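PDB 4ISD: glutathione S-transferase from Burkholderia glumae, which binds glutathione and, as a glutathione transferase homolog, probably conjugates its thiol to electrophilic substrates. Local coordinates for residues K6-F20 with V55-D67. Sequence-based numbering, arbitrary orientation.
Sequences KPITLYVGADYVSAF and VSLTRRVPTLQHD. With GSH (glutathione), chain F.
Thr-9 N donates to Gln-65 O over 2.9 Å, while Thr-9 O takes Gln-65 N in return. This reciprocal pair marks strands 8-13 and 63-66 as antiparallel neighbours (axes at 167°) in the thioredoxin-fold domain of a glutathione transferase. Tyr-11 and Thr-63 repeat the pattern, although Thr-63 N to Tyr-11 O is weak, and Asp-67 N closes the far end on Pro-7 O.

The two sheet faces differ. On one, Val-55 CG2 makes a CH-pi contact over the centre of the Tyr-11 ring, 3.9 Å from the centroid and 9° off the normal. With CG anti to the carbonyl carbon (chi1 -67°), the same ring turns its edge to the neighbouring strand, bringing Tyr-11 CD1 within 3.4 Å of Thr-63 O. On the other, Ile-8 CG2 meets Leu-64 CD1 at 3.6 Å, and Ile-8 CD1 sits in plane at the edge of the His-66 ring, whose NE2 is hydrogen-bonded to Tyr-85 OH. Helices 19-31 and 74-84 cover this side.

Just before strand 63-66, the peptide bond between Val-61 and Pro-62 is cis, as in the thioredoxin-fold loop that receives glutathione. Val-61 presents both backbone polar groups to the ligand: Val-61 N donates to GSH O2, and Val-61 O accepts from GSH N2 at 2.8 Å. Beside them, Pro-62 CD lies 3.9 Å from Phe-20 CB and 3.6 Å from GSH O12.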
loop_
_atom_site.group_PDB
_atom_site.type_symbol
_atom_site.label_atom_id
_atom_site.label_comp_id
_atom_site.label_asym_id
_atom_site.label_seq_id
_atom_site.Cartn_x
_atom_site.Cartn_y
_atom_site.Cartn_z
ATOM N N LYS A 6 7.012 -11.916 -22.157
ATOM C CA LYS A 6 6.614 -13.015 -21.286
ATOM C C LYS A 6 5.092 -13.043 -21.206
ATOM O O LYS A 6 4.444 -11.991 -21.223
ATOM C CB LYS A 6 7.195 -12.843 -19.877
ATOM C CG LYS A 6 8.674 -12.490 -19.818
ATOM C CD LYS A 6 9.532 -13.618 -20.359
ATOM C CE LYS A 6 11.010 -13.286 -20.295
ATOM N NZ LYS A 6 11.809 -14.366 -20.928
ATOM N N PRO A 7 4.514 -14.252 -21.141
ATOM C CA PRO A 7 3.066 -14.415 -20.969
ATOM C C PRO A 7 2.575 -13.754 -19.688
ATOM O O PRO A 7 3.294 -13.741 -18.693
ATOM C CB PRO A 7 2.888 -15.934 -20.889
ATOM C CG PRO A 7 4.267 -16.483 -20.651
ATOM C CD PRO A 7 5.192 -15.542 -21.328
ATOM N N ILE A 8 1.371 -13.194 -19.720
ATOM C CA ILE A 8 0.823 -12.483 -18.573
ATOM C C ILE A 8 -0.628 -12.912 -18.341
ATOM O O ILE A 8 -1.409 -13.028 -19.285
ATOM C CB ILE A 8 0.932 -10.940 -18.754
ATOM C CG1 ILE A 8 2.403 -10.506 -18.830
ATOM C CG2 ILE A 8 0.222 -10.199 -17.631
ATOM C CD1 ILE A 8 2.618 -9.015 -19.106
ATOM N N THR A 9 -0.974 -13.183 -17.085
ATOM C CA THR A 9 -2.346 -13.532 -16.733
ATOM C C THR A 9 -2.823 -12.645 -15.597
ATOM O O THR A 9 -2.047 -12.272 -14.715
ATOM C CB THR A 9 -2.480 -15.005 -16.301
ATOM O OG1 THR A 9 -2.018 -15.867 -17.351
ATOM C CG2 THR A 9 -3.933 -15.337 -15.993
ATOM N N LEU A 10 -4.099 -12.290 -15.623
ATOM C CA LEU A 10 -4.667 -11.470 -14.562
ATOM C C LEU A 10 -5.876 -12.183 -13.961
ATOM O O LEU A 10 -6.763 -12.654 -14.681
ATOM C CB LEU A 10 -5.022 -10.075 -15.094
ATOM C CG LEU A 10 -5.496 -9.003 -14.114
ATOM C CD1 LEU A 10 -4.337 -8.440 -13.314
ATOM C CD2 LEU A 10 -6.235 -7.887 -14.850
ATOM N N TYR A 11 -5.867 -12.294 -12.638
ATOM C CA TYR A 11 -6.945 -12.909 -11.874
ATOM C C TYR A 11 -7.799 -11.779 -11.328
ATOM O O TYR A 11 -7.289 -10.856 -10.683
ATOM C CB TYR A 11 -6.379 -13.780 -10.718
ATOM C CG TYR A 11 -5.636 -15.009 -11.211
ATOM C CD1 TYR A 11 -4.304 -14.921 -11.626
ATOM C CD2 TYR A 11 -6.272 -16.246 -11.297
ATOM C CE1 TYR A 11 -3.625 -16.026 -12.115
ATOM C CE2 TYR A 11 -5.600 -17.362 -11.780
ATOM C CZ TYR A 11 -4.272 -17.247 -12.188
ATOM O OH TYR A 11 -3.587 -18.350 -12.676
ATOM N N VAL A 12 -9.091 -11.836 -11.606
ATOM C CA VAL A 12 -10.013 -10.794 -11.157
ATOM C C VAL A 12 -11.242 -11.478 -10.578
ATOM O O VAL A 12 -11.409 -12.686 -10.747
ATOM C CB VAL A 12 -10.418 -9.821 -12.325
ATOM C CG1 VAL A 12 -9.196 -9.071 -12.860
ATOM C CG2 VAL A 12 -11.107 -10.572 -13.459
ATOM N N GLY A 13 -12.091 -10.721 -9.887
ATOM C CA GLY A 13 -13.357 -11.257 -9.420
ATOM C C GLY A 13 -14.248 -11.512 -10.624
ATOM O O GLY A 13 -14.216 -10.742 -11.586
ATOM N N ALA A 14 -15.040 -12.583 -10.577
ATOM C CA ALA A 14 -15.871 -12.970 -11.718
ATOM C C ALA A 14 -16.908 -11.913 -12.089
ATOM O O ALA A 14 -17.451 -11.937 -13.198
ATOM C CB ALA A 14 -16.555 -14.307 -11.461
ATOM N N ASP A 15 -17.171 -10.993 -11.161
ATOM C CA ASP A 15 -18.171 -9.940 -11.351
ATOM C C ASP A 15 -17.611 -8.622 -11.885
ATOM O O ASP A 15 -18.364 -7.685 -12.133
ATOM C CB ASP A 15 -18.929 -9.682 -10.051
ATOM C CG ASP A 15 -19.859 -10.813 -9.696
ATOM O OD1 ASP A 15 -20.243 -11.570 -10.615
ATOM O OD2 ASP A 15 -20.211 -10.944 -8.504
ATOM N N TYR A 16 -16.293 -8.553 -12.044
ATOM C CA TYR A 16 -15.630 -7.361 -12.573
ATOM C C TYR A 16 -15.977 -6.098 -11.786
ATOM O O TYR A 16 -15.955 -4.987 -12.316
ATOM C CB TYR A 16 -15.949 -7.190 -14.062
ATOM C CG TYR A 16 -15.260 -8.213 -14.939
ATOM C CD1 TYR A 16 -15.748 -9.508 -15.047
ATOM C CD2 TYR A 16 -14.113 -7.883 -15.660
ATOM C CE1 TYR A 16 -15.120 -10.444 -15.849
ATOM C CE2 TYR A 16 -13.476 -8.816 -16.465
ATOM C CZ TYR A 16 -13.984 -10.093 -16.555
ATOM O OH TYR A 16 -13.357 -11.026 -17.350
ATOM N N VAL A 17 -16.295 -6.285 -10.511
ATOM C CA VAL A 17 -16.705 -5.181 -9.660
ATOM C C VAL A 17 -15.518 -4.490 -8.985
ATOM O O VAL A 17 -15.444 -3.262 -8.989
ATOM C CB VAL A 17 -17.754 -5.630 -8.618
ATOM C CG1 VAL A 17 -18.085 -4.493 -7.666
ATOM C CG2 VAL A 17 -19.017 -6.123 -9.324
ATOM N N SER A 18 -14.590 -5.276 -8.433
ATOM C CA SER A 18 -13.423 -4.738 -7.722
ATOM C C SER A 18 -12.783 -3.468 -8.314
ATOM O O SER A 18 -12.413 -3.430 -9.485
ATOM C CB SER A 18 -12.343 -5.807 -7.570
ATOM O OG SER A 18 -11.169 -5.258 -6.982
ATOM N N ALA A 19 -12.642 -2.438 -7.485
ATOM C CA ALA A 19 -11.951 -1.222 -7.886
ATOM C C ALA A 19 -10.467 -1.493 -8.076
ATOM O O ALA A 19 -9.756 -0.732 -8.740
ATOM C CB ALA A 19 -12.134 -0.169 -6.836
ATOM N N PHE A 20 -9.993 -2.575 -7.473
ATOM C CA PHE A 20 -8.569 -2.847 -7.451
ATOM C C PHE A 20 -8.170 -3.756 -8.592
ATOM O O PHE A 20 -7.066 -3.644 -9.123
ATOM C CB PHE A 20 -8.163 -3.419 -6.092
ATOM C CG PHE A 20 -8.524 -2.522 -4.946
ATOM C CD1 PHE A 20 -8.027 -1.220 -4.894
ATOM C CD2 PHE A 20 -9.381 -2.958 -3.939
ATOM C CE1 PHE A 20 -8.364 -0.367 -3.845
ATOM C CE2 PHE A 20 -9.730 -2.122 -2.886
ATOM C CZ PHE A 20 -9.217 -0.823 -2.832
ATOM N N VAL A 55 -2.240 -19.444 -6.243
ATOM C CA VAL A 55 -1.542 -18.447 -7.057
ATOM C C VAL A 55 -1.436 -17.159 -6.281
ATOM O O VAL A 55 -0.834 -16.190 -6.759
ATOM C CB VAL A 55 -2.204 -18.132 -8.452
ATOM C CG1 VAL A 55 -2.189 -19.340 -9.371
ATOM C CG2 VAL A 55 -3.613 -17.575 -8.298
ATOM N N SER A 56 -2.029 -17.148 -5.089
ATOM C CA SER A 56 -2.142 -15.911 -4.329
ATOM C C SER A 56 -1.958 -16.071 -2.839
ATOM O O SER A 56 -2.782 -16.674 -2.159
ATOM C CB SER A 56 -3.499 -15.259 -4.568
ATOM O OG SER A 56 -3.628 -14.129 -3.723
ATOM N N LEU A 57 -0.885 -15.486 -2.328
ATOM C CA LEU A 57 -0.592 -15.503 -0.900
ATOM C C LEU A 57 -1.709 -14.861 -0.056
ATOM O O LEU A 57 -2.012 -15.331 1.030
ATOM C CB LEU A 57 0.737 -14.788 -0.646
ATOM C CG LEU A 57 1.110 -14.614 0.820
ATOM C CD1 LEU A 57 1.437 -15.967 1.424
ATOM C CD2 LEU A 57 2.263 -13.619 0.961
ATOM N N THR A 58 -2.328 -13.801 -0.564
ATOM C CA THR A 58 -3.309 -13.040 0.210
ATOM C C THR A 58 -4.750 -13.533 0.060
ATOM O O THR A 58 -5.624 -13.162 0.850
ATOM C CB THR A 58 -3.303 -11.585 -0.231
ATOM O OG1 THR A 58 -3.821 -11.496 -1.569
ATOM C CG2 THR A 58 -1.895 -11.047 -0.209
ATOM N N ARG A 59 -4.993 -14.349 -0.963
ATOM C CA ARG A 59 -6.336 -14.819 -1.307
ATOM C C ARG A 59 -7.299 -13.670 -1.597
ATOM O O ARG A 59 -8.467 -13.704 -1.208
ATOM C CB ARG A 59 -6.907 -15.723 -0.225
ATOM C CG ARG A 59 -6.046 -16.943 0.092
ATOM C CD ARG A 59 -6.829 -17.896 0.965
ATOM N NE ARG A 59 -6.073 -18.354 2.117
ATOM C CZ ARG A 59 -6.623 -18.916 3.188
ATOM N NH1 ARG A 59 -7.938 -19.070 3.259
ATOM N NH2 ARG A 59 -5.858 -19.315 4.195
ATOM N N ARG A 60 -6.795 -12.649 -2.274
ATOM C CA ARG A 60 -7.640 -11.591 -2.785
ATOM C C ARG A 60 -7.330 -11.333 -4.264
ATOM O O ARG A 60 -6.233 -11.640 -4.752
ATOM C CB ARG A 60 -7.458 -10.327 -1.951
ATOM C CG ARG A 60 -7.734 -10.550 -0.468
ATOM C CD ARG A 60 -7.975 -9.236 0.257
ATOM N NE ARG A 60 -6.798 -8.373 0.214
ATOM C CZ ARG A 60 -6.694 -7.242 0.903
ATOM N NH1 ARG A 60 -5.585 -6.504 0.831
ATOM N NH2 ARG A 60 -7.704 -6.861 1.675
ATOM N N VAL A 61 -8.315 -10.812 -4.987
ATOM C CA VAL A 61 -8.090 -10.375 -6.355
ATOM C C VAL A 61 -7.803 -8.881 -6.279
ATOM O O VAL A 61 -8.299 -8.205 -5.378
ATOM C CB VAL A 61 -9.320 -10.643 -7.251
ATOM C CG1 VAL A 61 -9.491 -12.139 -7.511
ATOM C CG2 VAL A 61 -10.581 -10.061 -6.619
ATOM N N PRO A 62 -6.980 -8.353 -7.199
ATOM C CA PRO A 62 -6.269 -9.019 -8.298
ATOM C C PRO A 62 -4.997 -9.772 -7.884
ATOM O O PRO A 62 -4.392 -9.514 -6.839
ATOM C CB PRO A 62 -5.867 -7.843 -9.184
ATOM C CG PRO A 62 -5.597 -6.756 -8.168
ATOM C CD PRO A 62 -6.739 -6.900 -7.206
ATOM N N THR A 63 -4.602 -10.711 -8.735
ATOM C CA THR A 63 -3.293 -11.334 -8.664
ATOM C C THR A 63 -2.714 -11.363 -10.076
ATOM O O THR A 63 -3.426 -11.661 -11.038
ATOM C CB THR A 63 -3.394 -12.765 -8.145
ATOM O OG1 THR A 63 -3.890 -12.749 -6.798
ATOM C CG2 THR A 63 -2.030 -13.450 -8.194
ATOM N N LEU A 64 -1.429 -11.047 -10.205
ATOM C CA LEU A 64 -0.769 -11.062 -11.510
ATOM C C LEU A 64 0.155 -12.274 -11.635
ATOM O O LEU A 64 0.920 -12.573 -10.728
ATOM C CB LEU A 64 0.027 -9.768 -11.722
ATOM C CG LEU A 64 0.890 -9.643 -12.982
ATOM C CD1 LEU A 64 0.065 -9.212 -14.195
ATOM C CD2 LEU A 64 2.061 -8.688 -12.750
ATOM N N GLN A 65 0.059 -12.981 -12.753
ATOM C CA GLN A 65 1.058 -13.976 -13.099
ATOM C C GLN A 65 1.893 -13.489 -14.275
ATOM O O GLN A 65 1.397 -13.365 -15.403
ATOM C CB GLN A 65 0.430 -15.322 -13.435
ATOM C CG GLN A 65 1.471 -16.317 -13.904
ATOM C CD GLN A 65 1.083 -17.756 -13.638
ATOM O OE1 GLN A 65 -0.091 -18.069 -13.424
ATOM N NE2 GLN A 65 2.074 -18.643 -13.651
ATOM N N HIS A 66 3.161 -13.208 -13.997
ATOM C CA HIS A 66 4.095 -12.732 -15.006
ATOM C C HIS A 66 5.110 -13.818 -15.300
ATOM O O HIS A 66 6.032 -14.058 -14.517
ATOM C CB HIS A 66 4.805 -11.457 -14.540
ATOM C CG HIS A 66 5.659 -10.831 -15.601
ATOM N ND1 HIS A 66 7.032 -10.915 -15.597
ATOM C CD2 HIS A 66 5.328 -10.129 -16.708
ATOM C CE1 HIS A 66 7.517 -10.287 -16.653
ATOM N NE2 HIS A 66 6.504 -9.798 -17.342
ATOM N N ASP A 67 4.927 -14.463 -16.442
ATOM C CA ASP A 67 5.707 -15.632 -16.833
ATOM C C ASP A 67 5.524 -16.723 -15.773
ATOM O O ASP A 67 4.575 -17.504 -15.854
ATOM C CB ASP A 67 7.177 -15.263 -17.069
ATOM C CG ASP A 67 7.966 -16.379 -17.738
ATOM O OD1 ASP A 67 7.554 -17.559 -17.658
ATOM O OD2 ASP A 67 9.018 -16.071 -18.340
HETATM N N1 GSH F . -5.048 -3.678 -1.220
HETATM C CA1 GSH F . -5.591 -4.715 -2.070
HETATM C C1 GSH F . -5.236 -4.526 -3.520
HETATM O O11 GSH F . -5.011 -3.380 -4.007
HETATM O O12 GSH F . -5.146 -5.550 -4.252
HETATM C CB1 GSH F . -7.071 -4.918 -1.870
HETATM C CG1 GSH F . -7.512 -6.155 -2.667
HETATM C CD1 GSH F . -8.972 -6.499 -2.313
HETATM O OE1 GSH F . -9.520 -5.948 -1.365
HETATM N N2 GSH F . -9.707 -7.476 -3.118
HETATM C CA2 GSH F . -11.080 -7.830 -2.833
HETATM C C2 GSH F . -11.174 -9.273 -2.444
HETATM O O2 GSH F . -10.434 -10.106 -2.933
HETATM C CB2 GSH F . -11.944 -7.634 -4.045
HETATM S SG2 GSH F . -13.286 -6.552 -3.619
HETATM N N3 GSH F . -12.158 -9.710 -1.483
HETATM C CA3 GSH F . -12.192 -11.119 -1.145
HETATM C C3 GSH F . -11.707 -11.250 0.270
HETATM O O31 GSH F . -10.991 -10.338 0.775
HETATM O O32 GSH F . -12.028 -12.266 0.954
#